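Local coordinates for protein nucleoporin NUP170 (Chaetomium thermophilum, PDB 5HAX) that probably serves as a structural scaffold nucleoporin of the nuclear pore complex, pairing a beta-propeller-type domain with a helical region, at residues A[24-29]-A[302-307]; A[239-244]-A[306-311]; A[317-322]-A[342-347]; A[409-414]-A[460-465]. All blocks are in the same frame, centred on the assembly; numbering follows the deposited sequence.

Contact 1 (A[24-29]-A[302-307]). With EDO (1,2-ethanediol), chain G.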
# COMPACT_ATOMS: atom_id res chain seq x y z
N PRO A 24 -5.76 -15.58 3.14
CA PRO A 24 -6.79 -15.65 2.10
C PRO A 24 -6.72 -14.49 1.10
O PRO A 24 -6.48 -13.34 1.47
CB PRO A 24 -8.10 -15.61 2.89
CG PRO A 24 -7.76 -16.14 4.22
CD PRO A 24 -6.35 -15.71 4.49
N ASP A 25 -6.93 -14.82 -0.17
CA ASP A 25 -7.01 -13.82 -1.22
C ASP A 25 -8.38 -13.15 -1.20
O ASP A 25 -9.35 -13.66 -0.64
CB ASP A 25 -6.76 -14.45 -2.59
CG ASP A 25 -7.71 -15.59 -2.89
OD1 ASP A 25 -8.73 -15.36 -3.56
OD2 ASP A 25 -7.44 -16.73 -2.45
N LEU A 26 -8.45 -11.97 -1.84
CA LEU A 26 -9.67 -11.16 -1.80
C LEU A 26 -10.86 -11.92 -2.37
O LEU A 26 -11.96 -11.86 -1.80
CB LEU A 26 -9.45 -9.87 -2.58
CG LEU A 26 -10.60 -8.86 -2.51
CD1 LEU A 26 -10.65 -8.22 -1.13
CD2 LEU A 26 -10.47 -7.80 -3.60
N ASP A 27 -10.68 -12.63 -3.49
CA ASP A 27 -11.78 -13.38 -4.09
C ASP A 27 -12.37 -14.39 -3.11
O ASP A 27 -13.55 -14.73 -3.21
CB ASP A 27 -11.31 -14.12 -5.34
CG ASP A 27 -11.00 -13.18 -6.50
OD1 ASP A 27 -10.27 -13.61 -7.42
OD2 ASP A 27 -11.47 -12.03 -6.49
N SER A 28 -11.58 -14.86 -2.15
CA SER A 28 -12.00 -15.96 -1.29
C SER A 28 -12.92 -15.50 -0.17
O SER A 28 -13.78 -16.28 0.27
CB SER A 28 -10.79 -16.68 -0.71
OG SER A 28 -9.98 -17.23 -1.73
N TYR A 29 -12.76 -14.27 0.33
CA TYR A 29 -13.65 -13.74 1.35
C TYR A 29 -14.57 -12.65 0.83
O TYR A 29 -15.32 -12.06 1.62
CB TYR A 29 -12.84 -13.24 2.57
CG TYR A 29 -11.94 -12.04 2.37
CD1 TYR A 29 -10.58 -12.19 2.15
CD2 TYR A 29 -12.45 -10.75 2.46
CE1 TYR A 29 -9.75 -11.09 1.99
CE2 TYR A 29 -11.63 -9.64 2.30
CZ TYR A 29 -10.29 -9.82 2.07
OH TYR A 29 -9.48 -8.72 1.92
N THR A 302 -2.29 -8.59 -8.80
CA THR A 302 -1.51 -9.11 -7.68
C THR A 302 -2.39 -9.35 -6.46
O THR A 302 -2.09 -10.23 -5.65
CB THR A 302 -0.38 -8.15 -7.34
OG1 THR A 302 -0.92 -6.86 -7.05
CG2 THR A 302 0.59 -8.03 -8.50
N GLU A 303 -3.47 -8.58 -6.32
CA GLU A 303 -4.34 -8.67 -5.16
C GLU A 303 -5.47 -9.67 -5.35
O GLU A 303 -5.83 -10.39 -4.41
CB GLU A 303 -4.93 -7.29 -4.84
CG GLU A 303 -5.76 -7.24 -3.57
CD GLU A 303 -6.08 -5.83 -3.12
OE1 GLU A 303 -5.87 -4.89 -3.92
OE2 GLU A 303 -6.54 -5.65 -1.97
N ALA A 304 -6.03 -9.75 -6.56
CA ALA A 304 -7.15 -10.64 -6.82
C ALA A 304 -7.20 -10.97 -8.31
O ALA A 304 -6.91 -10.11 -9.15
CB ALA A 304 -8.47 -10.00 -6.38
N SER A 305 -7.56 -12.21 -8.62
CA SER A 305 -7.65 -12.65 -10.01
C SER A 305 -8.95 -12.20 -10.66
O SER A 305 -8.94 -11.62 -11.75
CB SER A 305 -7.52 -14.17 -10.08
OG SER A 305 -7.78 -14.64 -11.39
N LYS A 306 -10.08 -12.46 -10.01
CA LYS A 306 -11.39 -12.21 -10.59
C LYS A 306 -11.87 -10.78 -10.38
O LYS A 306 -12.21 -10.09 -11.35
CB LYS A 306 -12.41 -13.20 -10.01
CG LYS A 306 -12.13 -14.65 -10.39
CD LYS A 306 -12.98 -15.62 -9.58
CE LYS A 306 -12.61 -17.06 -9.89
NZ LYS A 306 -13.26 -18.02 -8.95
N LEU A 307 -11.89 -10.31 -9.13
CA LEU A 307 -12.39 -8.97 -8.83
C LEU A 307 -11.43 -7.93 -9.39
O LEU A 307 -10.30 -7.80 -8.92
CB LEU A 307 -12.59 -8.80 -7.33
CG LEU A 307 -13.70 -9.66 -6.71
CD1 LEU A 307 -13.71 -9.49 -5.20
CD2 LEU A 307 -15.06 -9.31 -7.30
C1 EDO G . -14.90 -13.64 -6.59
O1 EDO G . -15.03 -14.43 -5.40
C2 EDO G . -16.27 -13.14 -7.02
O2 EDO G . -16.90 -12.45 -5.92
O HOH W 1 -7.65 -14.34 -6.39
O HOH W 2 -5.98 -10.42 -1.58
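The polar part of this contact rests on one carboxylate. Asp27, in the short, weakly bonded helix 26-29, has CG anti to its carbonyl carbon (chi1 -69°), which carries the group to the bend of the loop that leads into strand 307-313. There it takes the backbone N-H groups of two successive residues in fork fashion: Lys306 N lies 2.8 Å from Asp27 OD1 in a nearly straight bond (169°), and Leu307 N lies 3.2 Å from Asp27 OD2. Asp27 OD1 and OD2 each accept on the syn lone pair, the side of the other oxygen, so the two bonds together limit rotation of the carboxylate. Ser305 N adds a weak bond to OD1.

Water extends this polar network. One molecule accepts from Ser305 N and donates to Asp27 OD1 and Asp25 OD1. A second donates to Glu303 O. It also accepts weakly from Leu26 N, linking the two backbones indirectly.

Apolar packing fills the other side. Leu26 sets its CB 3.9 Å from Ala304 CB, and its CD2 meets Leu307 CD1 at 4.0 Å where the two leucines cross at about a right angle. Leu307 also runs its CG past Asp27 OD2 at 3.3 Å, so the carboxylate has an aliphatic flank.

A 1,2-ethanediol, probably from the crystallisation liquor, donates to Asp27 O. With three N-H groups and a water directed at its side chain, and Lys306 NZ 5.5 Å from Asp27 OD1 without touching, Asp27 is probably ionised, its negative charge favoured by the N-H dipoles of the loop.

Contact 2 (A[239-244]-A[306-311])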
# COMPACT_ATOMS: atom_id res chain seq x y z
N ARG A 239 -2.85 -5.21 -15.32
CA ARG A 239 -3.71 -5.82 -16.33
C ARG A 239 -3.69 -5.07 -17.65
O ARG A 239 -4.40 -5.47 -18.58
CB ARG A 239 -5.15 -5.90 -15.81
CG ARG A 239 -5.29 -6.49 -14.42
CD ARG A 239 -6.75 -6.54 -14.01
NE ARG A 239 -6.93 -6.66 -12.56
CZ ARG A 239 -7.21 -7.80 -11.92
NH1 ARG A 239 -7.37 -7.78 -10.61
NH2 ARG A 239 -7.33 -8.94 -12.59
N ASN A 240 -2.90 -4.00 -17.76
CA ASN A 240 -2.87 -3.15 -18.95
C ASN A 240 -4.26 -2.61 -19.29
O ASN A 240 -4.64 -2.51 -20.46
CB ASN A 240 -2.27 -3.89 -20.15
CG ASN A 240 -0.80 -4.21 -19.95
OD1 ASN A 240 -0.07 -3.48 -19.28
ND2 ASN A 240 -0.35 -5.31 -20.55
N LEU A 241 -5.02 -2.26 -18.26
CA LEU A 241 -6.38 -1.76 -18.43
C LEU A 241 -6.47 -0.29 -18.05
O LEU A 241 -5.67 0.24 -17.27
CB LEU A 241 -7.37 -2.57 -17.59
CG LEU A 241 -7.53 -4.05 -17.95
CD1 LEU A 241 -8.54 -4.70 -17.01
CD2 LEU A 241 -7.96 -4.22 -19.40
N LEU A 242 -7.48 0.36 -18.62
CA LEU A 242 -7.85 1.74 -18.32
C LEU A 242 -9.37 1.77 -18.16
O LEU A 242 -10.09 1.23 -19.01
CB LEU A 242 -7.40 2.69 -19.43
CG LEU A 242 -7.72 4.18 -19.29
CD1 LEU A 242 -6.94 4.81 -18.16
CD2 LEU A 242 -7.44 4.89 -20.60
N TYR A 243 -9.85 2.39 -17.08
CA TYR A 243 -11.27 2.50 -16.79
C TYR A 243 -11.70 3.96 -16.82
O TYR A 243 -10.96 4.84 -16.37
CB TYR A 243 -11.62 1.91 -15.42
CG TYR A 243 -11.21 0.48 -15.19
CD1 TYR A 243 -12.02 -0.57 -15.61
CD2 TYR A 243 -10.04 0.17 -14.51
CE1 TYR A 243 -11.65 -1.89 -15.39
CE2 TYR A 243 -9.66 -1.14 -14.28
CZ TYR A 243 -10.48 -2.16 -14.72
OH TYR A 243 -10.11 -3.47 -14.50
N SER A 244 -12.91 4.21 -17.33
CA SER A 244 -13.54 5.52 -17.22
C SER A 244 -14.90 5.38 -16.54
O SER A 244 -15.60 4.37 -16.73
CB SER A 244 -13.72 6.18 -18.60
OG SER A 244 -14.84 5.66 -19.29
N LYS A 306 -10.08 -12.46 -10.01
CA LYS A 306 -11.39 -12.21 -10.59
C LYS A 306 -11.87 -10.78 -10.38
O LYS A 306 -12.21 -10.09 -11.35
CB LYS A 306 -12.41 -13.20 -10.01
CG LYS A 306 -12.13 -14.65 -10.39
CD LYS A 306 -12.98 -15.62 -9.58
CE LYS A 306 -12.61 -17.06 -9.89
NZ LYS A 306 -13.26 -18.02 -8.95
N LEU A 307 -11.89 -10.31 -9.13
CA LEU A 307 -12.39 -8.97 -8.83
C LEU A 307 -11.43 -7.93 -9.39
O LEU A 307 -10.30 -7.80 -8.92
CB LEU A 307 -12.59 -8.80 -7.33
CG LEU A 307 -13.70 -9.66 -6.71
CD1 LEU A 307 -13.71 -9.49 -5.20
CD2 LEU A 307 -15.06 -9.31 -7.30
N HIS A 308 -11.90 -7.17 -10.38
CA HIS A 308 -11.10 -6.17 -11.07
C HIS A 308 -11.28 -4.76 -10.54
O HIS A 308 -10.38 -3.93 -10.68
CB HIS A 308 -11.44 -6.15 -12.57
CG HIS A 308 -10.78 -7.23 -13.37
ND1 HIS A 308 -10.87 -8.57 -13.04
CD2 HIS A 308 -10.03 -7.17 -14.49
CE1 HIS A 308 -10.20 -9.28 -13.93
NE2 HIS A 308 -9.68 -8.46 -14.82
N LEU A 309 -12.43 -4.45 -9.93
CA LEU A 309 -12.83 -3.06 -9.78
C LEU A 309 -13.79 -2.91 -8.61
O LEU A 309 -14.67 -3.75 -8.41
CB LEU A 309 -13.49 -2.56 -11.07
CG LEU A 309 -13.72 -1.07 -11.23
CD1 LEU A 309 -12.40 -0.33 -11.36
CD2 LEU A 309 -14.60 -0.82 -12.45
N MET A 310 -13.61 -1.84 -7.84
CA MET A 310 -14.58 -1.41 -6.84
C MET A 310 -15.27 -0.15 -7.33
O MET A 310 -14.63 0.75 -7.88
CB MET A 310 -13.92 -1.14 -5.49
CG MET A 310 -14.92 -0.96 -4.35
SD MET A 310 -14.23 -0.21 -2.87
CE MET A 310 -14.07 1.50 -3.40
N ALA A 311 -16.59 -0.09 -7.13
CA ALA A 311 -17.39 1.07 -7.49
C ALA A 311 -18.17 1.51 -6.26
O ALA A 311 -18.79 0.68 -5.58
CB ALA A 311 -18.35 0.76 -8.64
O HOH W 3 -8.34 -3.60 -12.53
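Tight packing is concentrated around His308, while the strands themselves stand well apart: the axes of 241-244 and 307-311 approach no closer than 10.1 Å and run 23° from parallel, so side chains and one water span the gap. His308 and Leu309 both face Leu321, a classic beta bulge. The Arg239 chain, extended from CG to NE, passes obliquely over one face of the imidazole. Its NH2 comes within 3.2 Å of His308 CE1, and its CD reaches 3.4 Å from His308 CD2, with the guanidinium and ring planes 31° apart. Arg239 is itself held by Asp236 and by the carbonyls of Ile299, Ala304 and Ser305. The ring's rotation is fixed by His308 ND1, which donates to Lys306 O at 2.6 Å with the acceptor almost in the ring plane, while Leu241 CD1 and Tyr243 OH sit at the ring edge. An alanine in place of His308 would remove the ring and its bond to Lys306 O, and would probably leave the Arg239 guanidinium less firmly placed.

The other end is looser. Tyr243 and Leu309 meet tip to tip, Leu309 CD1 lying 4.0 Å from the Tyr243 ring centroid and 9° off its normal, a CH-pi contact. Beside it, a water links Tyr243 OH to His308 O. Strand 241-246 belongs to a four-stranded antiparallel sheet and strand 307-313 to the neighbouring mixed sheet, so the contact is the face-to-face packing of successive blades in a beta-propeller.

Contact 3 (A[317-322]-A[342-347])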
# COMPACT_ATOMS: atom_id res chain seq x y z
N CYS A 317 -22.54 2.23 -0.81
CA CYS A 317 -22.34 0.82 -1.13
C CYS A 317 -21.09 0.65 -1.97
O CYS A 317 -20.86 1.39 -2.93
CB CYS A 317 -23.55 0.26 -1.88
SG CYS A 317 -25.09 0.31 -0.94
N ARG A 318 -20.26 -0.33 -1.60
CA ARG A 318 -19.08 -0.70 -2.36
C ARG A 318 -19.44 -1.88 -3.25
O ARG A 318 -19.70 -2.98 -2.75
CB ARG A 318 -17.91 -1.02 -1.44
CG ARG A 318 -17.17 0.20 -0.92
CD ARG A 318 -16.16 -0.16 0.15
NE ARG A 318 -16.78 -0.30 1.47
CZ ARG A 318 -16.18 -0.81 2.53
NH1 ARG A 318 -16.83 -0.88 3.69
NH2 ARG A 318 -14.93 -1.26 2.45
N LEU A 319 -19.47 -1.65 -4.56
CA LEU A 319 -19.77 -2.68 -5.55
C LEU A 319 -18.46 -3.26 -6.07
O LEU A 319 -17.64 -2.52 -6.63
CB LEU A 319 -20.59 -2.10 -6.70
CG LEU A 319 -21.74 -1.16 -6.34
CD1 LEU A 319 -22.40 -0.62 -7.60
CD2 LEU A 319 -22.76 -1.85 -5.46
N PHE A 320 -18.27 -4.56 -5.91
CA PHE A 320 -17.07 -5.25 -6.37
C PHE A 320 -17.40 -6.05 -7.63
O PHE A 320 -18.23 -6.96 -7.59
CB PHE A 320 -16.51 -6.15 -5.27
CG PHE A 320 -15.90 -5.39 -4.13
CD1 PHE A 320 -14.54 -5.11 -4.12
CD2 PHE A 320 -16.69 -4.94 -3.09
CE1 PHE A 320 -13.98 -4.40 -3.08
CE2 PHE A 320 -16.13 -4.23 -2.04
CZ PHE A 320 -14.77 -3.96 -2.04
N LEU A 321 -16.74 -5.70 -8.73
CA LEU A 321 -17.04 -6.27 -10.04
C LEU A 321 -15.89 -7.16 -10.50
O LEU A 321 -14.72 -6.78 -10.41
CB LEU A 321 -17.28 -5.19 -11.08
CG LEU A 321 -18.46 -4.27 -10.79
CD1 LEU A 321 -17.96 -2.93 -10.27
CD2 LEU A 321 -19.34 -4.09 -12.02
N SER A 322 -16.25 -8.33 -11.02
CA SER A 322 -15.32 -9.20 -11.71
C SER A 322 -15.31 -8.86 -13.19
O SER A 322 -16.19 -8.19 -13.71
CB SER A 322 -15.71 -10.66 -11.51
OG SER A 322 -16.95 -10.93 -12.14
N MET A 342 -18.04 -7.96 -17.76
CA MET A 342 -17.91 -7.42 -16.42
C MET A 342 -19.23 -7.61 -15.69
O MET A 342 -20.30 -7.34 -16.25
CB MET A 342 -17.52 -5.94 -16.43
CG MET A 342 -17.56 -5.27 -15.06
SD MET A 342 -16.99 -3.55 -15.09
CE MET A 342 -15.23 -3.78 -15.33
N GLN A 343 -19.15 -8.08 -14.44
CA GLN A 343 -20.35 -8.44 -13.69
C GLN A 343 -20.20 -8.02 -12.24
O GLN A 343 -19.16 -8.24 -11.62
CB GLN A 343 -20.61 -9.95 -13.77
CG GLN A 343 -21.85 -10.41 -13.03
CD GLN A 343 -22.07 -11.90 -13.15
OE1 GLN A 343 -21.44 -12.58 -13.97
NE2 GLN A 343 -22.97 -12.44 -12.33
N LEU A 344 -21.27 -7.43 -11.70
CA LEU A 344 -21.32 -7.13 -10.27
C LEU A 344 -21.53 -8.43 -9.50
O LEU A 344 -22.57 -9.09 -9.64
CB LEU A 344 -22.44 -6.14 -9.97
CG LEU A 344 -22.75 -5.92 -8.48
CD1 LEU A 344 -21.49 -5.58 -7.70
CD2 LEU A 344 -23.80 -4.83 -8.31
N GLN A 345 -20.55 -8.79 -8.67
CA GLN A 345 -20.53 -10.07 -7.96
C GLN A 345 -20.79 -9.94 -6.47
O GLN A 345 -21.53 -10.75 -5.91
CB GLN A 345 -19.17 -10.75 -8.16
CG GLN A 345 -18.88 -11.21 -9.58
CD GLN A 345 -19.59 -12.50 -9.93
OE1 GLN A 345 -20.52 -12.92 -9.24
NE2 GLN A 345 -19.15 -13.14 -11.00
N PHE A 346 -20.21 -8.93 -5.82
CA PHE A 346 -20.22 -8.83 -4.36
C PHE A 346 -20.44 -7.38 -3.95
O PHE A 346 -19.93 -6.47 -4.60
CB PHE A 346 -18.90 -9.36 -3.78
CG PHE A 346 -18.74 -9.11 -2.31
CD1 PHE A 346 -18.03 -8.02 -1.86
CD2 PHE A 346 -19.31 -9.97 -1.39
CE1 PHE A 346 -17.88 -7.79 -0.50
CE2 PHE A 346 -19.17 -9.75 -0.04
CZ PHE A 346 -18.45 -8.66 0.41
N VAL A 347 -21.19 -7.18 -2.87
CA VAL A 347 -21.51 -5.85 -2.35
C VAL A 347 -21.16 -5.81 -0.87
O VAL A 347 -21.61 -6.67 -0.10
CB VAL A 347 -22.99 -5.49 -2.56
CG1 VAL A 347 -23.28 -4.09 -2.01
CG2 VAL A 347 -23.37 -5.58 -4.02
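Strands 318-322 and 342-347 pair antiparallel, with short axes 4.6 Å apart at 133°, and the register slips by one between Phe320 and Leu321. The slip is a classic beta bulge: Gln345 and Phe346 both face Phe320, whose O accepts from Gln345 N at 3.1 Å and only weakly from Phe346 N. Before it, Phe320 N donates to Phe346 O at 2.8 Å, nearly along the C=O axis; beyond it, Ser322 and Gln343 form a second hydrogen-bonded pair through both their N-H groups.

On the face bearing Phe320 and Phe346 the two rings lie side by side, pointing the same way. Phe320 CD2 comes 3.6 Å from Phe346 CD1, at the edge of the Phe346 ring, and the planes are inclined at 52°. Farther along, Gln345 CG, beside its backbone N, lies 3.2 Å from Ser322 OG, and the bend at chi2 (-78°) turns NE2 back to donate weakly to that hydroxyl.

The face bearing Leu319, Leu321, Leu344 and Val347 is aliphatic. Leu319 and Val347 run alongside each other, and Leu344 CD1 packs 3.7 Å from Leu319 CB. From the end of the strand pair, Met342 crosses Leu321 obliquely, its CG 3.7 Å from Leu321 CD2. Met342 goes on to touch Ile251 and Thr253 of strand 251-255, while Leu344 reaches Phe277 of helix 270-279. Strand 318-324 also bonds to strand 307-313 on its other side, making this bulged pair an inner part of a propeller-type blade whose edge is closed by the parallel strand 33-35.

Contact 4 (A[409-414]-A[460-465])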
# COMPACT_ATOMS: atom_id res chain seq x y z
N PRO A 409 -9.50 -4.07 6.27
CA PRO A 409 -9.84 -5.47 6.51
C PRO A 409 -9.45 -5.86 7.93
O PRO A 409 -8.45 -5.38 8.46
CB PRO A 409 -9.02 -6.24 5.46
CG PRO A 409 -8.60 -5.22 4.46
CD PRO A 409 -8.51 -3.92 5.19
N ASP A 410 -10.26 -6.72 8.54
CA ASP A 410 -9.92 -7.27 9.85
C ASP A 410 -8.94 -8.42 9.60
O ASP A 410 -9.28 -9.60 9.67
CB ASP A 410 -11.16 -7.72 10.61
CG ASP A 410 -10.88 -7.95 12.09
OD1 ASP A 410 -9.72 -8.21 12.45
OD2 ASP A 410 -11.83 -7.88 12.90
N THR A 411 -7.70 -8.04 9.29
CA THR A 411 -6.68 -9.02 8.91
C THR A 411 -6.54 -10.11 9.96
O THR A 411 -6.38 -11.29 9.63
CB THR A 411 -5.35 -8.31 8.69
OG1 THR A 411 -5.52 -7.25 7.75
CG2 THR A 411 -4.29 -9.28 8.17
N GLY A 412 -6.60 -9.74 11.24
CA GLY A 412 -6.46 -10.73 12.30
C GLY A 412 -7.57 -11.76 12.29
O GLY A 412 -7.32 -12.96 12.46
N ARG A 413 -8.81 -11.32 12.10
CA ARG A 413 -9.93 -12.25 12.08
C ARG A 413 -9.96 -13.06 10.79
O ARG A 413 -10.30 -14.25 10.81
CB ARG A 413 -11.25 -11.49 12.27
CG ARG A 413 -12.43 -12.37 12.63
CD ARG A 413 -13.69 -11.55 12.87
NE ARG A 413 -13.45 -10.42 13.76
CZ ARG A 413 -13.44 -10.48 15.09
NH1 ARG A 413 -13.65 -11.64 15.71
NH2 ARG A 413 -13.21 -9.39 15.80
N ILE A 414 -9.60 -12.44 9.67
CA ILE A 414 -9.58 -13.14 8.39
C ILE A 414 -8.54 -14.26 8.41
O ILE A 414 -8.75 -15.34 7.85
CB ILE A 414 -9.32 -12.15 7.24
CG1 ILE A 414 -10.50 -11.19 7.09
CG2 ILE A 414 -9.09 -12.90 5.92
CD1 ILE A 414 -10.25 -10.05 6.11
N GLY A 460 -2.55 -9.86 1.17
CA GLY A 460 -3.13 -8.92 2.12
C GLY A 460 -2.70 -9.12 3.55
O GLY A 460 -3.34 -8.60 4.47
N ASN A 461 -1.61 -9.85 3.78
CA ASN A 461 -1.20 -10.23 5.13
C ASN A 461 -0.45 -9.06 5.79
O ASN A 461 0.78 -8.98 5.78
CB ASN A 461 -0.35 -11.49 5.11
CG ASN A 461 -0.20 -12.12 6.48
OD1 ASN A 461 -0.47 -11.48 7.50
ND2 ASN A 461 0.24 -13.37 6.51
N GLU A 462 -1.23 -8.15 6.38
CA GLU A 462 -0.65 -7.03 7.11
C GLU A 462 0.25 -7.50 8.24
O GLU A 462 1.29 -6.88 8.52
CB GLU A 462 -1.75 -6.14 7.69
CG GLU A 462 -2.61 -5.40 6.70
CD GLU A 462 -3.53 -4.41 7.40
OE1 GLU A 462 -3.25 -3.20 7.34
OE2 GLU A 462 -4.51 -4.85 8.02
N LEU A 463 -0.14 -8.58 8.92
CA LEU A 463 0.61 -9.04 10.09
C LEU A 463 2.03 -9.41 9.71
O LEU A 463 2.97 -9.17 10.47
CB LEU A 463 -0.12 -10.22 10.73
CG LEU A 463 -1.53 -9.91 11.22
CD1 LEU A 463 -2.31 -11.19 11.48
CD2 LEU A 463 -1.47 -9.05 12.48
N ALA A 464 2.21 -9.99 8.52
CA ALA A 464 3.51 -10.50 8.11
C ALA A 464 4.52 -9.38 7.86
O ALA A 464 5.72 -9.59 8.02
CB ALA A 464 3.36 -11.36 6.86
N VAL A 465 4.05 -8.19 7.47
CA VAL A 465 4.92 -7.10 7.05
C VAL A 465 4.99 -5.98 8.08
O VAL A 465 5.47 -4.88 7.77
CB VAL A 465 4.48 -6.55 5.68
CG1 VAL A 465 4.66 -7.60 4.60
CG2 VAL A 465 3.04 -6.06 5.73
O HOH W 4 -5.81 -7.68 4.90
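A threonine hydroxyl held to a carboxylate oxygen is the sole direct hydrogen bond joining these segments: Thr411 OG1 donates to Glu462 OE2 at 2.6 Å, and Glu462 OE2 accepts on its anti lone pair, away from the other carboxylate oxygen. Thr411 opens helix 411-416 immediately after its N-cap residue, Asp410, while Glu462 follows Asn461, the head of an Asx motif; two chain turns of the propeller-type domain thus meet.

The capping bond runs from Arg413 N to Asp410 OD1 at 3.3 Å, and the salt bridge of Arg413 NE to Asp410 OD2 adds to it. Across the contact, Glu462 is extended beyond CG, reaching its acid to Thr411, and Arg487 and Tyr390 also hold its two oxygens, so the carboxylate is probably charged. The Thr411 methyl turns the other way, anti to its backbone N, and CG2 packs 4.2 Å from Leu463 CG. A valine in place of Thr411 removes the hydroxyl, and would probably loosen the join of the two turns and leave Glu462 OE2 facing a methyl.

The same hydroxyl also accepts from a water 2.9 Å from Thr411 OG1, and that water donates to Gly460 O at 2.7 Å.

Overall arrangement
Contacts 2, 3 and 4 are largely buried, whereas contact 1 is only partly so, with exposed loop residues at its margin. Contacts 1 and 2 share Lys306 and Leu307: one side of this stretch is bonded by a carboxylate, and the carbonyls before it receive Arg239. Contacts 2 and 3 meet through neighbouring strands 307-313 and 318-324 of one sheet, but the former packs side chains between sheets and the latter pairs backbones within one. Contact 4 is remote from contacts 2 and 3 (centres about 23 and 22 Å away) but touches contact 1 by packing of Pro24 and Tyr29 on Ile414. Contacts 1 and 4, each joining a short helix to a loop, turn on one carboxylate and bridging water, unlike the backbone ladder of contact 3.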